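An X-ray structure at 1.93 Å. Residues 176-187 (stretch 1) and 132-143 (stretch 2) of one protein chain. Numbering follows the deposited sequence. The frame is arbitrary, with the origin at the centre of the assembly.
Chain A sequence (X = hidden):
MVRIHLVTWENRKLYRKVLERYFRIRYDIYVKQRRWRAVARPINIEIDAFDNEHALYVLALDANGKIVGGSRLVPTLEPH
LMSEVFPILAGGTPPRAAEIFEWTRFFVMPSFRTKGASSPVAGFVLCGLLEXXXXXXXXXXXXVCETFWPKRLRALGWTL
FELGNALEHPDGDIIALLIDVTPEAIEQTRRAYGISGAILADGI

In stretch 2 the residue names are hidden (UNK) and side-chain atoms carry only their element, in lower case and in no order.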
# COMPACT_ATOMS: atom_id res chain seq x y z
N ALA A 176 -6.50 10.92 6.55
CA ALA A 176 -6.54 9.54 7.06
C ALA A 176 -7.90 8.88 6.76
O ALA A 176 -8.99 9.51 7.01
CB ALA A 176 -6.22 9.59 8.52
N LEU A 177 -7.85 7.64 6.28
CA LEU A 177 -9.04 6.81 5.92
C LEU A 177 -9.00 5.46 6.63
O LEU A 177 -7.87 4.93 6.85
CB LEU A 177 -8.91 6.54 4.42
CG LEU A 177 -9.52 7.53 3.44
CD1 LEU A 177 -9.72 8.94 3.97
CD2 LEU A 177 -8.69 7.48 2.20
N LEU A 178 -10.16 4.86 6.91
CA LEU A 178 -10.29 3.43 7.31
C LEU A 178 -11.12 2.66 6.27
O LEU A 178 -12.27 3.06 6.03
CB LEU A 178 -10.92 3.35 8.70
CG LEU A 178 -11.00 1.92 9.25
CD1 LEU A 178 -9.58 1.39 9.41
CD2 LEU A 178 -11.78 1.83 10.56
N ILE A 179 -10.54 1.66 5.60
CA ILE A 179 -11.13 0.98 4.41
C ILE A 179 -11.64 -0.39 4.84
O ILE A 179 -10.84 -1.11 5.45
CB ILE A 179 -10.10 0.89 3.26
CG1 ILE A 179 -9.80 2.27 2.67
CG2 ILE A 179 -10.58 -0.04 2.15
CD1 ILE A 179 -8.40 2.41 2.09
N ASP A 180 -12.92 -0.70 4.57
CA ASP A 180 -13.43 -2.09 4.70
C ASP A 180 -12.88 -2.90 3.48
O ASP A 180 -13.05 -2.59 2.29
CB ASP A 180 -14.96 -2.17 4.80
CG ASP A 180 -15.47 -1.49 6.05
OD1 ASP A 180 -14.63 -1.28 6.98
OD2 ASP A 180 -16.72 -1.22 6.10
N VAL A 181 -12.39 -4.11 3.90
CA VAL A 181 -11.94 -5.22 3.00
C VAL A 181 -13.16 -6.13 2.80
O VAL A 181 -13.38 -6.99 3.63
CB VAL A 181 -10.73 -5.98 3.58
CG1 VAL A 181 -10.25 -7.07 2.65
CG2 VAL A 181 -9.57 -5.05 3.93
N THR A 182 -13.95 -5.88 1.76
CA THR A 182 -15.23 -6.56 1.50
C THR A 182 -15.13 -7.32 0.16
O THR A 182 -14.43 -6.86 -0.82
CB THR A 182 -16.40 -5.57 1.65
OG1 THR A 182 -16.40 -4.51 0.68
CG2 THR A 182 -16.39 -4.94 3.03
N PRO A 183 -15.76 -8.53 0.09
CA PRO A 183 -15.86 -9.31 -1.15
C PRO A 183 -16.34 -8.49 -2.44
O PRO A 183 -16.06 -8.89 -3.61
CB PRO A 183 -16.87 -10.40 -0.73
CG PRO A 183 -16.49 -10.69 0.70
CD PRO A 183 -16.25 -9.30 1.26
N GLU A 184 -17.09 -7.39 -2.05
CA GLU A 184 -17.85 -6.54 -3.01
C GLU A 184 -16.83 -5.57 -3.59
O GLU A 184 -16.69 -5.52 -4.86
CB GLU A 184 -19.08 -5.83 -2.40
CG GLU A 184 -19.14 -5.71 -0.86
CD GLU A 184 -19.78 -6.87 -0.08
OE1 GLU A 184 -19.04 -7.68 0.52
OE2 GLU A 184 -21.02 -6.92 -0.03
N ALA A 185 -16.12 -4.88 -2.69
CA ALA A 185 -15.04 -3.93 -3.03
C ALA A 185 -14.19 -4.66 -4.09
O ALA A 185 -14.02 -4.14 -5.33
CB ALA A 185 -14.31 -3.53 -1.76
N ILE A 186 -13.83 -5.93 -3.77
CA ILE A 186 -12.97 -6.75 -4.66
C ILE A 186 -13.62 -6.88 -6.05
O ILE A 186 -12.92 -6.62 -7.06
CB ILE A 186 -12.66 -8.10 -4.00
CG1 ILE A 186 -11.69 -7.91 -2.83
CG2 ILE A 186 -12.09 -9.06 -5.03
CD1 ILE A 186 -12.01 -8.77 -1.61
N GLU A 187 -14.89 -7.26 -6.10
CA GLU A 187 -15.58 -7.58 -7.37
C GLU A 187 -15.61 -6.36 -8.30
O GLU A 187 -15.19 -6.49 -9.54
CB GLU A 187 -17.01 -8.06 -7.09
CG GLU A 187 -17.13 -9.55 -7.28
CD GLU A 187 -16.40 -9.98 -8.53
OE1 GLU A 187 -15.29 -10.72 -8.32
OE2 GLU A 187 -16.91 -9.51 -9.70
N UNK A 132 -5.18 -9.95 -0.81
CA UNK A 132 -4.15 -10.37 0.17
C UNK A 132 -4.69 -10.11 1.57
O UNK A 132 -4.57 -11.08 2.44
o UNK A 132 -2.58 -9.94 -1.51
c UNK A 132 -2.83 -9.69 -0.12
c UNK A 132 -1.71 -10.17 0.77
N UNK A 133 -5.35 -8.93 1.77
CA UNK A 133 -5.82 -8.60 3.14
C UNK A 133 -6.93 -9.61 3.53
O UNK A 133 -6.92 -10.08 4.70
c UNK A 133 -6.29 -7.17 3.19
N UNK A 134 -7.79 -9.95 2.56
CA UNK A 134 -8.88 -10.94 2.71
C UNK A 134 -8.27 -12.24 3.22
O UNK A 134 -8.68 -12.74 4.27
c UNK A 134 -9.55 -11.23 1.37
n UNK A 134 -12.68 -11.11 2.58
c UNK A 134 -10.73 -12.21 1.46
c UNK A 134 -12.12 -11.48 1.36
o UNK A 134 -12.72 -11.47 0.28
N UNK A 135 -7.31 -12.75 2.45
CA UNK A 135 -6.66 -14.06 2.68
C UNK A 135 -6.07 -14.09 4.09
O UNK A 135 -6.04 -15.17 4.63
o UNK A 135 -4.44 -13.63 1.83
c UNK A 135 -5.64 -14.38 1.64
N UNK A 136 -5.65 -12.97 4.69
CA UNK A 136 -4.94 -12.99 6.01
C UNK A 136 -5.88 -12.70 7.22
O UNK A 136 -5.32 -12.51 8.39
c UNK A 136 -2.66 -12.29 4.98
c UNK A 136 -3.82 -11.94 5.93
c UNK A 136 -1.98 -13.60 5.36
c UNK A 136 -1.64 -11.16 4.93
N UNK A 137 -7.19 -12.41 6.89
CA UNK A 137 -8.21 -12.00 7.88
C UNK A 137 -8.02 -10.58 8.38
O UNK A 137 -8.52 -10.19 9.52
N UNK A 138 -7.29 -9.79 7.57
CA UNK A 138 -7.28 -8.31 7.75
C UNK A 138 -8.64 -7.86 7.23
O UNK A 138 -9.01 -8.36 6.13
c UNK A 138 -3.59 -7.88 6.86
c UNK A 138 -6.10 -6.18 7.10
c UNK A 138 -4.86 -8.47 7.24
c UNK A 138 -6.14 -7.70 6.91
N UNK A 139 -9.40 -7.20 8.11
CA UNK A 139 -10.84 -6.87 7.85
C UNK A 139 -10.92 -5.40 7.41
O UNK A 139 -11.83 -5.01 6.54
n UNK A 139 -13.58 -10.12 11.71
n UNK A 139 -13.80 -9.22 9.60
c UNK A 139 -14.33 -9.54 10.78
c UNK A 139 -12.44 -9.51 9.18
c UNK A 139 -11.42 -8.51 9.69
n UNK A 139 -15.58 -9.23 11.06
c UNK A 139 -11.66 -7.12 9.11
N UNK A 140 -9.98 -4.58 7.91
CA UNK A 140 -9.89 -3.18 7.45
C UNK A 140 -8.42 -2.77 7.21
O UNK A 140 -7.47 -3.39 7.84
c UNK A 140 -10.55 -2.24 8.46
n UNK A 140 -13.51 -0.82 9.71
o UNK A 140 -11.94 -1.63 10.93
c UNK A 140 -12.51 -1.67 9.91
c UNK A 140 -12.04 -2.57 8.69
N UNK A 141 -8.26 -1.68 6.44
CA UNK A 141 -6.92 -1.09 6.12
C UNK A 141 -6.99 0.42 6.37
O UNK A 141 -8.02 1.08 5.79
c UNK A 141 -6.31 -2.83 4.38
c UNK A 141 -6.54 -1.35 4.65
c UNK A 141 -5.30 -0.52 4.28
c UNK A 141 -6.69 -3.22 2.96
N UNK A 142 -6.02 0.91 7.28
CA UNK A 142 -5.88 2.36 7.55
C UNK A 142 -4.85 2.94 6.58
O UNK A 142 -3.97 2.16 6.13
o UNK A 142 -4.32 2.14 9.36
c UNK A 142 -5.56 2.67 8.98
N UNK A 143 -4.99 4.22 6.21
CA UNK A 143 -4.05 4.84 5.22
C UNK A 143 -4.08 6.35 5.37
O UNK A 143 -5.14 6.97 5.66
c UNK A 143 -5.79 4.88 3.38
c UNK A 143 -3.37 4.75 2.75
c UNK A 143 -4.40 4.38 3.80

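Position 132 lies in the last turn of a helix. Its first side-chain carbon carries one oxygen and one carbon, the branched hydroxyl side chain of Thr-132, whose CA-to-CB bond points away from stretch 1 and whose OG1 is hydrogen-bonded elsewhere in the structure. Position 133 has a single side-chain carbon, 4.0 Å from Val-181 CG2 (CB to CG2), and is Ala-133. Position 134 has three carbons in a row, the third bearing one oxygen and one nitrogen. This is an amide on a two-carbon linker, hence Gln-134. Its CA-to-CB bond points sideways, but the end of the chain comes nearer, placing Gln-134 OE1 3.4 Å from Ile-186 CD1 and 3.9 Å from Pro-183 CG.

Position 135 has one carbon and one oxygen, makes no contact with stretch 1 and is Ser-135; Ser-135 OG donates to Thr-132 O at 2.6 Å, inside the same helix turn. Position 136 carries four carbons forked at the second, as in Leu-136, and lies out of reach of stretch 1. No side-chain atom exists at position 137. Its phi of 73° favours glycine, and Gly-137 closes the helix in a Schellman motif, with Gly-137 N bonded to Gln-134 O (3.0 Å) and the N of position 138 to Ala-133 O (2.9 Å).

Position 138 has four carbons forked at the first, one arm two carbons long: Ile-138. Its CA-to-CB bond points sideways and the end of the side chain leads away, while Ile-138 O lies 3.9 Å from Val-181 CB. At position 139, three carbons, a nitrogen and a carbon bearing two more nitrogens make the guanidinium chain of Arg-139. Its CA-to-CB bond points away and no side-chain atom comes within contact distance of stretch 1; the hydrogen bond is made by the backbone, Val-181 N donating to Arg-139 O at 2.8 Å.

Position 140 again shows three carbons ending in one oxygen and one nitrogen. The nitrogen faces a carboxylate oxygen as a donor should, which fits an amide: Gln-140, whose NE2 donates to Asp-180 OD1 at 3.0 Å and also lies 3.3 Å from Leu-178 CD2. Position 141 has four carbons forked at the first with one longer arm, so it is Ile-141; Ile-141 CD1 reaches Val-181 CG2 at 3.5 Å. One carbon and one oxygen identify position 142 as Ser-142, whose CB is 4.2 Å from Leu-178 CD1. Position 143 has three carbons, the first carrying the other two: Val-143. Its CG1 lies 3.7 Å from Leu-177 CB and 3.8 Å from Ile-179 CD1.

The contact is an antiparallel strand pairing. Paired backbone bonds join Ile-179 with Ile-141 (N to O 2.6 Å, O to N 2.8 Å) and Leu-177 with Val-143 (N to O 2.9 Å, O to N 3.0 Å). Side chains alternate: Leu-177, Ile-179, Ile-141 and Val-143 form a buried apolar face, whereas Leu-178, Asp-180, Gln-140 and Ser-142 occupy the other, where the amide-carboxylate bond forms. Beyond the strand, Val-181 continues the contact, packing against both Ala-133 and Ile-141 and thereby tying the helix end to the sheet.

Stretch 2 (132-143) TAQSLGIRQISV
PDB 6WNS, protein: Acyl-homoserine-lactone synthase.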